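Local coordinates for protein exocyst complex component EXO70 (PDB 2B1E) that works in the exocyst complex, which tethers secretory vesicles to sites of exocytosis, and plays a role in assembling that complex, at residues Ser66-His69 and Gly70-His74; Lys149-Leu152 and Lys153-Phe157; Ile413-Phe416 and Ile417-Leu421; Pro528-Glu531 and Arg532-Ser535. One frame throughout, in Å; residues are numbered along the deposited sequence.

Contact 1. Residues Ser66-His69 and Gly70-His74; sequences SEFH and GILTH
Phe-68 and Leu-72 meet one turn apart on the same helix, and theirs is the main side-chain contact here. Leu-72 lays one methyl over the aromatic ring: CD1 sits over a face in a CH-pi contact, 3.9 Å from the centroid of the Phe-68 ring and displaced toward the rim. The other methyl, Leu-72 CD2, is 3.7 Å from Phe-68 CE1. Phe-68 reaches this place because its CG is anti to the backbone N (chi1 178°), which lays the ring alongside the following turn. The same two residues are joined through the main chain, Leu-72 N donating to Phe-68 O at 3.0 Å. Bonds of the same i to i+4 kind run from Gly-70 N to Ser-66 O, from Ile-71 N to Glu-67 O and from Thr-73 N to His-69 O. Just ahead of this turn, the side chain of Asn-65 accepts a hydrogen bond from Phe-68 N, while Glu-64 holds His-69 NE2. Helix 66-94 starts here, with Leu-72 resting on Leu-52 and Ile-55 of helix 38-56, and Ile-71 wedged between that helix and Leu-18 and Ala-19 of helix 15-30.

Contact 2. Residues Lys149-Leu152 and Lys153-Phe157; sequences KLIL and KCMAF
Lys-149 O receives Lys-153 N at 3.2 Å, and the aliphatic part of the Lys-153 side chain passes over the same carbonyl, its CG 3.3 Å from Lys-149 O. The two lysine ends stay apart; Lys-149 NZ goes back to a salt bridge with Glu-146. Next along, Leu-150 O accepts Cys-154 N at 3.2 Å and takes a second, weak bond from Lys-153 N. Leu-150 also touches Cys-154 through its side chain, CD2 to SG 3.7 Å, because chi1 of -160° swings the leucine toward the following turn. Ile-151 makes a straighter link: Met-155 N points at Ile-151 O from 2.9 Å with an N-H...O angle of 171°, and Cys-154 N adds a weak bond to the same oxygen. Their side chains, Ile-151 and Met-155, run side by side in the same direction, Ile-151 CG2 lying 4.1 Å from Met-155 CG. At Leu-152 the pattern slackens, since Ala-156 N gives Leu-152 O only a weak bond, and one residue later Phe-157 N turns back to Cys-154 O, three positions behind. Leu-150 and Cys-154 face the 97-102 region, and Met-155 packs on helix 180-201. Shared carbonyls and a change to i+3 bonding are typical of the C-terminal turn of a packed alpha-helix, here helix 136-155.

Contact 3. Residues Ile413-Phe416 and Ile417-Leu421; sequences IGFF and ILMNL
The Phe-415 ring carries Met-419 on one face: CG stands over it in a CH-pi contact, 3.8 Å from the centroid of the Phe-415 ring, a little toward the rim. The sulfur follows obliquely, Met-419 SD lying 3.8 Å from Phe-415 CZ, a Met-aromatic contact. Bends at chi2 (-60°) and chi3 of the methionine keep SD close to the ring, and Phe-415 and Met-419 run side by side. Tyr-507 also meets the Phe-415 ring, with the planes at about 45°. The Phe-416 ring leaves the helix on another side and crosses Ile-417, whose CD1 is 4.0 Å from Phe-416 CD2. On the next turn the side chain of Asn-420 comes up against the same ring, the amide and ring planes 84° apart. With an alanine in place of Phe-416, Ile-417 CD1 and the Asn-420 side chain would probably lose the ring they lean on, and a gap is likely to open beside this buried turn. Ile-417 also reaches back to Ile-413, CG1 to CG2 4.2 Å, and both pack on helix 364-391, while Leu-418 faces Tyr-452 and Met-456 of helix 440-473. Ile-413 O takes Ile-417 N at 3.0 Å, Gly-414 O takes Leu-418 N and Phe-415 O takes Met-419 N. With backbone polar groups of these buried residues paired inside the helix, the side chains can meet their neighbours mainly through apolar surfaces.

Contact 4. Residues Pro528-Glu531 and Arg532-Ser535; sequences PMYE and RFYS
Chi1 of -169° in Tyr-530 and 172° in Phe-533 turns both rings away from their own backbone N and sets them beside the carbonyl carbon, so that the tyrosine ring leans along the helix toward the phenylalanine. They meet with Tyr-530 CE1 at the edge of the Phe-533 ring, near its plane, 3.9 Å from CD2 of Phe-533. Tyr-534, one full turn on, places its CB over one face of the Tyr-530 ring, 4.1 Å from Tyr-530 CE2. In the backbone, Tyr-534 N bonds Tyr-530 O at 2.8 Å and Phe-533 N bonds Met-529 O at 2.9 Å. Helix 512-537 belongs to the long all-helical rod of Exo70, and these aromatics fill its seams with neighbouring helices: Phe-533 stands against Phe-490 and Leu-467, and Tyr-530 against Phe-493 and Leu-555. The tyrosine hydroxyl is hydrogen-bonded to Tyr-550 O, in the segment leading into helix 552-563. A leucine in place of Tyr-530 has no hydroxyl or ring, and is likely to leave Tyr-550 O without this partner and Tyr-534 CB without the face it rests on. On the exposed side Arg-532 stretches back toward Pro-528, and Pro-528 CB lies over one face of the guanidinium, 3.7 Å from Arg-532 NH1. Arg-532 N gives Pro-528 O only a weak bond, at 3.3 Å, and the helix kinks at Pro-528, whose N makes no bond to the preceding turn.

From the N terminus the four contacts come strictly in series. Each lies within one helix and joins successive turns, so none closes a long loop, and none nests in or crosses another. Contact 1 opens helix 66-94 near one end of the elongated chain, beside helices 15-30 and 38-56. Contact 2, its centre about 47 Å away, ends helix 136-155 against helix 180-201, still on the same side of the chain's centre. Contacts 3 and 4 lie on the other side, their centres about 32 Å apart; both pack against the long helix 440-473, which thereby connects helices 410-429 and 512-537. About 132 Å separates the centres of contacts 1 and 4.

Contact 1. Residues Ser66-His69 and Gly70-His74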
loop_
_atom_site.group_PDB
_atom_site.type_symbol
_atom_site.label_atom_id
_atom_site.label_comp_id
_atom_site.label_asym_id
_atom_site.label_seq_id
_atom_site.Cartn_x
_atom_site.Cartn_y
_atom_site.Cartn_z
ATOM N N SER A 66 2.777 40.783 67.722
ATOM C CA SER A 66 1.593 40.607 66.888
ATOM C C SER A 66 1.535 41.549 65.711
ATOM O O SER A 66 1.011 41.194 64.665
ATOM C CB SER A 66 0.304 40.750 67.712
ATOM O OG SER A 66 0.167 42.057 68.238
ATOM N N GLU A 67 2.077 42.748 65.869
ATOM C CA GLU A 67 2.053 43.710 64.775
ATOM C C GLU A 67 2.854 43.175 63.593
ATOM O O GLU A 67 2.393 43.186 62.451
ATOM C CB GLU A 67 2.629 45.037 65.251
ATOM C CG GLU A 67 2.613 46.128 64.214
ATOM C CD GLU A 67 3.342 47.361 64.684
ATOM O OE1 GLU A 67 4.479 47.213 65.191
ATOM O OE2 GLU A 67 2.782 48.471 64.543
ATOM N N PHE A 68 4.061 42.696 63.876
ATOM C CA PHE A 68 4.934 42.152 62.841
ATOM C C PHE A 68 4.339 40.877 62.238
ATOM O O PHE A 68 4.315 40.697 61.019
ATOM C CB PHE A 68 6.308 41.850 63.453
ATOM C CG PHE A 68 7.283 41.246 62.496
ATOM C CD1 PHE A 68 7.571 41.874 61.288
ATOM C CD2 PHE A 68 7.938 40.061 62.809
ATOM C CE1 PHE A 68 8.499 41.333 60.405
ATOM C CE2 PHE A 68 8.871 39.510 61.932
ATOM C CZ PHE A 68 9.151 40.149 60.729
ATOM N N HIS A 69 3.853 39.994 63.100
ATOM C CA HIS A 69 3.293 38.725 62.654
ATOM C C HIS A 69 2.055 38.960 61.818
ATOM O O HIS A 69 1.780 38.220 60.878
ATOM C CB HIS A 69 2.973 37.848 63.868
ATOM C CG HIS A 69 4.187 37.478 64.667
ATOM N ND1 HIS A 69 4.116 36.965 65.943
ATOM C CD2 HIS A 69 5.504 37.536 64.357
ATOM C CE1 HIS A 69 5.338 36.721 66.386
ATOM N NE2 HIS A 69 6.197 37.060 65.442
ATOM N N GLY A 70 1.317 40.005 62.172
ATOM C CA GLY A 70 0.117 40.348 61.438
ATOM C C GLY A 70 0.430 40.761 60.011
ATOM O O GLY A 70 -0.155 40.228 59.076
ATOM N N ILE A 71 1.356 41.699 59.816
ATOM C CA ILE A 71 1.663 42.101 58.447
ATOM C C ILE A 71 2.280 40.944 57.646
ATOM O O ILE A 71 2.017 40.802 56.450
ATOM C CB ILE A 71 2.591 43.337 58.401
ATOM C CG1 ILE A 71 2.503 43.985 57.009
ATOM C CG2 ILE A 71 4.024 42.942 58.712
ATOM C CD1 ILE A 71 3.279 45.298 56.873
ATOM N N LEU A 72 3.092 40.110 58.295
ATOM C CA LEU A 72 3.679 38.970 57.598
ATOM C C LEU A 72 2.568 38.084 57.020
ATOM O O LEU A 72 2.616 37.682 55.856
ATOM C CB LEU A 72 4.547 38.119 58.542
ATOM C CG LEU A 72 5.861 38.700 59.077
ATOM C CD1 LEU A 72 6.577 37.631 59.926
ATOM C CD2 LEU A 72 6.739 39.143 57.926
ATOM N N THR A 73 1.570 37.775 57.833
ATOM C CA THR A 73 0.476 36.920 57.371
ATOM C C THR A 73 -0.374 37.631 56.316
ATOM O O THR A 73 -0.800 37.017 55.341
ATOM C CB THR A 73 -0.423 36.479 58.549
ATOM O OG1 THR A 73 0.368 35.744 59.494
ATOM C CG2 THR A 73 -1.555 35.586 58.061
ATOM N N HIS A 74 -0.603 38.927 56.507
ATOM C CA HIS A 74 -1.401 39.694 55.562
ATOM C C HIS A 74 -0.739 39.695 54.184
ATOM O O HIS A 74 -1.383 39.409 53.182
ATOM C CB HIS A 74 -1.580 41.129 56.057
ATOM C CG HIS A 74 -2.435 41.967 55.158
ATOM N ND1 HIS A 74 -2.300 43.334 55.066
ATOM C CD2 HIS A 74 -3.422 41.627 54.296
ATOM C CE1 HIS A 74 -3.164 43.801 54.181
ATOM N NE2 HIS A 74 -3.857 42.785 53.698
#

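Contact 2. Residues Lys149-Leu152 and Lys153-Phe157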
loop_
_atom_site.group_PDB
_atom_site.type_symbol
_atom_site.label_atom_id
_atom_site.label_comp_id
_atom_site.label_asym_id
_atom_site.label_seq_id
_atom_site.Cartn_x
_atom_site.Cartn_y
_atom_site.Cartn_z
ATOM N N LYS A 149 -7.055 18.876 27.130
ATOM C CA LYS A 149 -8.462 18.582 27.366
ATOM C C LYS A 149 -9.303 19.135 26.219
ATOM O O LYS A 149 -10.184 18.450 25.697
ATOM C CB LYS A 149 -8.930 19.175 28.700
ATOM C CG LYS A 149 -8.365 18.458 29.920
ATOM C CD LYS A 149 -9.074 18.860 31.211
ATOM C CE LYS A 149 -8.911 20.344 31.536
ATOM N NZ LYS A 149 -9.709 21.229 30.628
ATOM N N LEU A 150 -9.010 20.367 25.818
ATOM C CA LEU A 150 -9.728 21.025 24.738
ATOM C C LEU A 150 -9.614 20.216 23.438
ATOM O O LEU A 150 -10.619 19.894 22.798
ATOM C CB LEU A 150 -9.153 22.423 24.513
ATOM C CG LEU A 150 -9.971 23.497 23.781
ATOM C CD1 LEU A 150 -9.015 24.549 23.238
ATOM C CD2 LEU A 150 -10.783 22.904 22.645
ATOM N N ILE A 151 -8.381 19.895 23.055
ATOM C CA ILE A 151 -8.125 19.149 21.827
ATOM C C ILE A 151 -8.759 17.761 21.839
ATOM O O ILE A 151 -9.306 17.313 20.830
ATOM C CB ILE A 151 -6.609 19.012 21.579
ATOM C CG1 ILE A 151 -5.989 20.406 21.457
ATOM C CG2 ILE A 151 -6.353 18.198 20.304
ATOM C CD1 ILE A 151 -4.474 20.408 21.357
ATOM N N LEU A 152 -8.686 17.075 22.970
ATOM C CA LEU A 152 -9.282 15.750 23.059
ATOM C C LEU A 152 -10.791 15.816 22.800
ATOM O O LEU A 152 -11.364 14.906 22.196
ATOM C CB LEU A 152 -8.993 15.135 24.426
ATOM C CG LEU A 152 -7.538 14.687 24.616
ATOM C CD1 LEU A 152 -7.317 14.253 26.057
ATOM C CD2 LEU A 152 -7.217 13.541 23.648
ATOM N N LYS A 153 -11.423 16.902 23.245
ATOM C CA LYS A 153 -12.859 17.093 23.048
ATOM C C LYS A 153 -13.162 17.337 21.572
ATOM O O LYS A 153 -14.219 16.955 21.073
ATOM C CB LYS A 153 -13.359 18.277 23.880
ATOM C CG LYS A 153 -13.461 18.001 25.376
ATOM C CD LYS A 153 -13.736 19.284 26.148
ATOM C CE LYS A 153 -13.955 19.018 27.630
ATOM N NZ LYS A 153 -15.231 18.298 27.878
ATOM N N CYS A 154 -12.233 17.983 20.876
ATOM C CA CYS A 154 -12.412 18.248 19.454
ATOM C C CYS A 154 -12.286 16.944 18.685
ATOM O O CYS A 154 -13.119 16.624 17.838
ATOM C CB CYS A 154 -11.355 19.230 18.954
ATOM S SG CYS A 154 -11.498 20.881 19.646
ATOM N N MET A 155 -11.238 16.189 18.991
ATOM C CA MET A 155 -11.007 14.918 18.324
ATOM C C MET A 155 -12.118 13.923 18.648
ATOM O O MET A 155 -12.303 12.928 17.939
ATOM C CB MET A 155 -9.651 14.343 18.739
ATOM C CG MET A 155 -8.453 15.207 18.340
ATOM S SD MET A 155 -8.272 15.445 16.557
ATOM C CE MET A 155 -7.963 13.768 16.046
ATOM N N ALA A 156 -12.851 14.192 19.725
ATOM C CA ALA A 156 -13.944 13.321 20.138
ATOM C C ALA A 156 -15.034 13.280 19.069
ATOM O O ALA A 156 -15.746 12.290 18.937
ATOM C CB ALA A 156 -14.526 13.810 21.459
ATOM N N PHE A 157 -15.157 14.365 18.311
ATOM C CA PHE A 157 -16.155 14.466 17.251
ATOM C C PHE A 157 -15.847 13.546 16.068
ATOM O O PHE A 157 -16.749 13.167 15.318
ATOM C CB PHE A 157 -16.245 15.913 16.755
ATOM C CG PHE A 157 -16.975 16.831 17.689
ATOM C CD1 PHE A 157 -18.362 16.791 17.777
ATOM C CD2 PHE A 157 -16.280 17.733 18.488
ATOM C CE1 PHE A 157 -19.045 17.639 18.649
ATOM C CE2 PHE A 157 -16.953 18.584 19.362
ATOM C CZ PHE A 157 -18.336 18.536 19.443
#

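Contact 3. Residues Ile413-Phe416 and Ile417-Leu421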
loop_
_atom_site.group_PDB
_atom_site.type_symbol
_atom_site.label_atom_id
_atom_site.label_comp_id
_atom_site.label_asym_id
_atom_site.label_seq_id
_atom_site.Cartn_x
_atom_site.Cartn_y
_atom_site.Cartn_z
ATOM N N ILE A 413 -3.999 -28.614 -23.518
ATOM C CA ILE A 413 -3.526 -27.833 -22.387
ATOM C C ILE A 413 -3.090 -26.459 -22.898
ATOM O O ILE A 413 -3.375 -25.431 -22.270
ATOM C CB ILE A 413 -2.352 -28.544 -21.668
ATOM C CG1 ILE A 413 -2.868 -29.811 -20.976
ATOM C CG2 ILE A 413 -1.696 -27.589 -20.668
ATOM C CD1 ILE A 413 -1.758 -30.807 -20.539
ATOM N N GLY A 414 -2.427 -26.434 -24.049
ATOM C CA GLY A 414 -2.006 -25.159 -24.609
ATOM C C GLY A 414 -3.200 -24.250 -24.865
ATOM O O GLY A 414 -3.178 -23.056 -24.552
ATOM N N PHE A 415 -4.253 -24.827 -25.434
ATOM C CA PHE A 415 -5.479 -24.089 -25.740
ATOM C C PHE A 415 -6.120 -23.578 -24.446
ATOM O O PHE A 415 -6.495 -22.405 -24.337
ATOM C CB PHE A 415 -6.451 -25.011 -26.486
ATOM C CG PHE A 415 -7.791 -24.381 -26.774
ATOM C CD1 PHE A 415 -7.919 -23.408 -27.764
ATOM C CD2 PHE A 415 -8.919 -24.753 -26.048
ATOM C CE1 PHE A 415 -9.159 -22.809 -28.030
ATOM C CE2 PHE A 415 -10.169 -24.161 -26.305
ATOM C CZ PHE A 415 -10.286 -23.186 -27.299
ATOM N N PHE A 416 -6.259 -24.469 -23.469
ATOM C CA PHE A 416 -6.842 -24.117 -22.176
ATOM C C PHE A 416 -6.119 -22.920 -21.540
ATOM O O PHE A 416 -6.761 -21.944 -21.138
ATOM C CB PHE A 416 -6.805 -25.354 -21.261
ATOM C CG PHE A 416 -7.229 -25.102 -19.836
ATOM C CD1 PHE A 416 -8.461 -24.504 -19.542
ATOM C CD2 PHE A 416 -6.409 -25.499 -18.787
ATOM C CE1 PHE A 416 -8.865 -24.311 -18.220
ATOM C CE2 PHE A 416 -6.799 -25.315 -17.452
ATOM C CZ PHE A 416 -8.030 -24.720 -17.165
ATOM N N ILE A 417 -4.791 -22.963 -21.473
ATOM C CA ILE A 417 -4.053 -21.854 -20.868
ATOM C C ILE A 417 -4.249 -20.557 -21.665
ATOM O O ILE A 417 -4.441 -19.480 -21.086
ATOM C CB ILE A 417 -2.534 -22.162 -20.764
ATOM C CG1 ILE A 417 -2.310 -23.462 -19.979
ATOM C CG2 ILE A 417 -1.813 -21.008 -20.053
ATOM C CD1 ILE A 417 -2.961 -23.470 -18.576
ATOM N N LEU A 418 -4.209 -20.651 -22.989
ATOM C CA LEU A 418 -4.389 -19.459 -23.809
ATOM C C LEU A 418 -5.786 -18.859 -23.654
ATOM O O LEU A 418 -5.938 -17.638 -23.670
ATOM C CB LEU A 418 -4.091 -19.766 -25.276
ATOM C CG LEU A 418 -2.600 -19.946 -25.588
ATOM C CD1 LEU A 418 -2.452 -20.575 -26.945
ATOM C CD2 LEU A 418 -1.870 -18.622 -25.532
ATOM N N MET A 419 -6.811 -19.691 -23.481
ATOM C CA MET A 419 -8.149 -19.129 -23.326
ATOM C C MET A 419 -8.203 -18.300 -22.050
ATOM O O MET A 419 -8.884 -17.271 -21.991
ATOM C CB MET A 419 -9.231 -20.222 -23.294
ATOM C CG MET A 419 -9.585 -20.812 -24.670
ATOM S SD MET A 419 -10.218 -19.604 -25.892
ATOM C CE MET A 419 -11.850 -19.311 -25.229
ATOM N N ASN A 420 -7.481 -18.741 -21.027
ATOM C CA ASN A 420 -7.461 -18.008 -19.781
ATOM C C ASN A 420 -6.590 -16.758 -19.928
ATOM O O ASN A 420 -6.980 -15.673 -19.498
ATOM C CB ASN A 420 -6.957 -18.903 -18.638
ATOM C CG ASN A 420 -8.001 -19.927 -18.196
ATOM O OD1 ASN A 420 -8.182 -20.974 -18.826
ATOM N ND2 ASN A 420 -8.700 -19.618 -17.121
ATOM N N LEU A 421 -5.420 -16.901 -20.542
ATOM C CA LEU A 421 -4.549 -15.748 -20.728
ATOM C C LEU A 421 -5.232 -14.678 -21.580
ATOM O O LEU A 421 -4.860 -13.510 -21.519
ATOM C CB LEU A 421 -3.230 -16.161 -21.380
ATOM C CG LEU A 421 -2.234 -16.917 -20.493
ATOM C CD1 LEU A 421 -1.057 -17.389 -21.355
ATOM C CD2 LEU A 421 -1.748 -16.014 -19.356
#

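Contact 4. Residues Pro528-Glu531 and Arg532-Ser535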
loop_
_atom_site.group_PDB
_atom_site.type_symbol
_atom_site.label_atom_id
_atom_site.label_comp_id
_atom_site.label_asym_id
_atom_site.label_seq_id
_atom_site.Cartn_x
_atom_site.Cartn_y
_atom_site.Cartn_z
ATOM N N PRO A 528 5.930 -25.974 -46.338
ATOM C CA PRO A 528 7.221 -26.059 -47.032
ATOM C C PRO A 528 7.706 -27.509 -47.124
ATOM O O PRO A 528 8.180 -27.943 -48.172
ATOM C CB PRO A 528 8.133 -25.184 -46.169
ATOM C CG PRO A 528 7.184 -24.109 -45.682
ATOM C CD PRO A 528 5.953 -24.927 -45.298
ATOM N N MET A 529 7.567 -28.261 -46.035
ATOM C CA MET A 529 8.006 -29.650 -46.032
ATOM C C MET A 529 7.205 -30.547 -46.970
ATOM O O MET A 529 7.778 -31.356 -47.695
ATOM C CB MET A 529 7.954 -30.246 -44.621
ATOM C CG MET A 529 8.574 -31.634 -44.562
ATOM S SD MET A 529 8.632 -32.334 -42.920
ATOM C CE MET A 529 9.950 -31.261 -42.167
ATOM N N TYR A 530 5.882 -30.426 -46.949
ATOM C CA TYR A 530 5.074 -31.267 -47.821
ATOM C C TYR A 530 5.350 -31.019 -49.302
ATOM O O TYR A 530 5.357 -31.961 -50.099
ATOM C CB TYR A 530 3.573 -31.095 -47.541
ATOM C CG TYR A 530 2.758 -32.157 -48.241
ATOM C CD1 TYR A 530 2.807 -33.488 -47.820
ATOM C CD2 TYR A 530 2.016 -31.852 -49.383
ATOM C CE1 TYR A 530 2.146 -34.493 -48.525
ATOM C CE2 TYR A 530 1.352 -32.846 -50.099
ATOM C CZ TYR A 530 1.427 -34.166 -49.665
ATOM O OH TYR A 530 0.830 -35.160 -50.394
ATOM N N GLU A 531 5.561 -29.760 -49.683
ATOM C CA GLU A 531 5.851 -29.458 -51.074
ATOM C C GLU A 531 7.141 -30.149 -51.509
ATOM O O GLU A 531 7.225 -30.677 -52.616
ATOM C CB GLU A 531 5.965 -27.944 -51.287
ATOM C CG GLU A 531 4.664 -27.215 -50.982
ATOM C CD GLU A 531 4.673 -25.767 -51.407
ATOM O OE1 GLU A 531 5.548 -25.005 -50.928
ATOM O OE2 GLU A 531 3.793 -25.391 -52.214
ATOM N N ARG A 532 8.142 -30.146 -50.635
ATOM C CA ARG A 532 9.426 -30.783 -50.932
ATOM C C ARG A 532 9.283 -32.303 -50.998
ATOM O O ARG A 532 9.860 -32.961 -51.867
ATOM C CB ARG A 532 10.453 -30.398 -49.863
ATOM C CG ARG A 532 10.865 -28.936 -49.927
ATOM C CD ARG A 532 11.508 -28.451 -48.643
ATOM N NE ARG A 532 11.801 -27.027 -48.758
ATOM C CZ ARG A 532 11.800 -26.172 -47.744
ATOM N NH1 ARG A 532 11.528 -26.586 -46.516
ATOM N NH2 ARG A 532 12.048 -24.891 -47.969
ATOM N N PHE A 533 8.518 -32.856 -50.066
ATOM C CA PHE A 533 8.273 -34.296 -49.999
ATOM C C PHE A 533 7.504 -34.761 -51.242
ATOM O O PHE A 533 7.866 -35.755 -51.888
ATOM C CB PHE A 533 7.467 -34.594 -48.721
ATOM C CG PHE A 533 6.966 -36.006 -48.616
ATOM C CD1 PHE A 533 7.846 -37.080 -48.636
ATOM C CD2 PHE A 533 5.605 -36.256 -48.440
ATOM C CE1 PHE A 533 7.382 -38.390 -48.479
ATOM C CE2 PHE A 533 5.134 -37.556 -48.282
ATOM C CZ PHE A 533 6.023 -38.622 -48.302
ATOM N N TYR A 534 6.439 -34.036 -51.568
ATOM C CA TYR A 534 5.612 -34.352 -52.731
ATOM C C TYR A 534 6.451 -34.248 -54.002
ATOM O O TYR A 534 6.395 -35.113 -54.866
ATOM C CB TYR A 534 4.433 -33.376 -52.805
ATOM C CG TYR A 534 3.532 -33.529 -54.017
ATOM C CD1 TYR A 534 2.437 -34.402 -54.001
ATOM C CD2 TYR A 534 3.752 -32.773 -55.164
ATOM C CE1 TYR A 534 1.579 -34.505 -55.112
ATOM C CE2 TYR A 534 2.908 -32.870 -56.271
ATOM C CZ TYR A 534 1.827 -33.732 -56.238
ATOM O OH TYR A 534 0.996 -33.808 -57.329
ATOM N N SER A 535 7.235 -33.185 -54.112
ATOM C CA SER A 535 8.065 -32.992 -55.296
ATOM C C SER A 535 9.128 -34.084 -55.427
ATOM O O SER A 535 9.468 -34.512 -56.525
ATOM C CB SER A 535 8.739 -31.624 -55.235
ATOM O OG SER A 535 9.572 -31.420 -56.364
#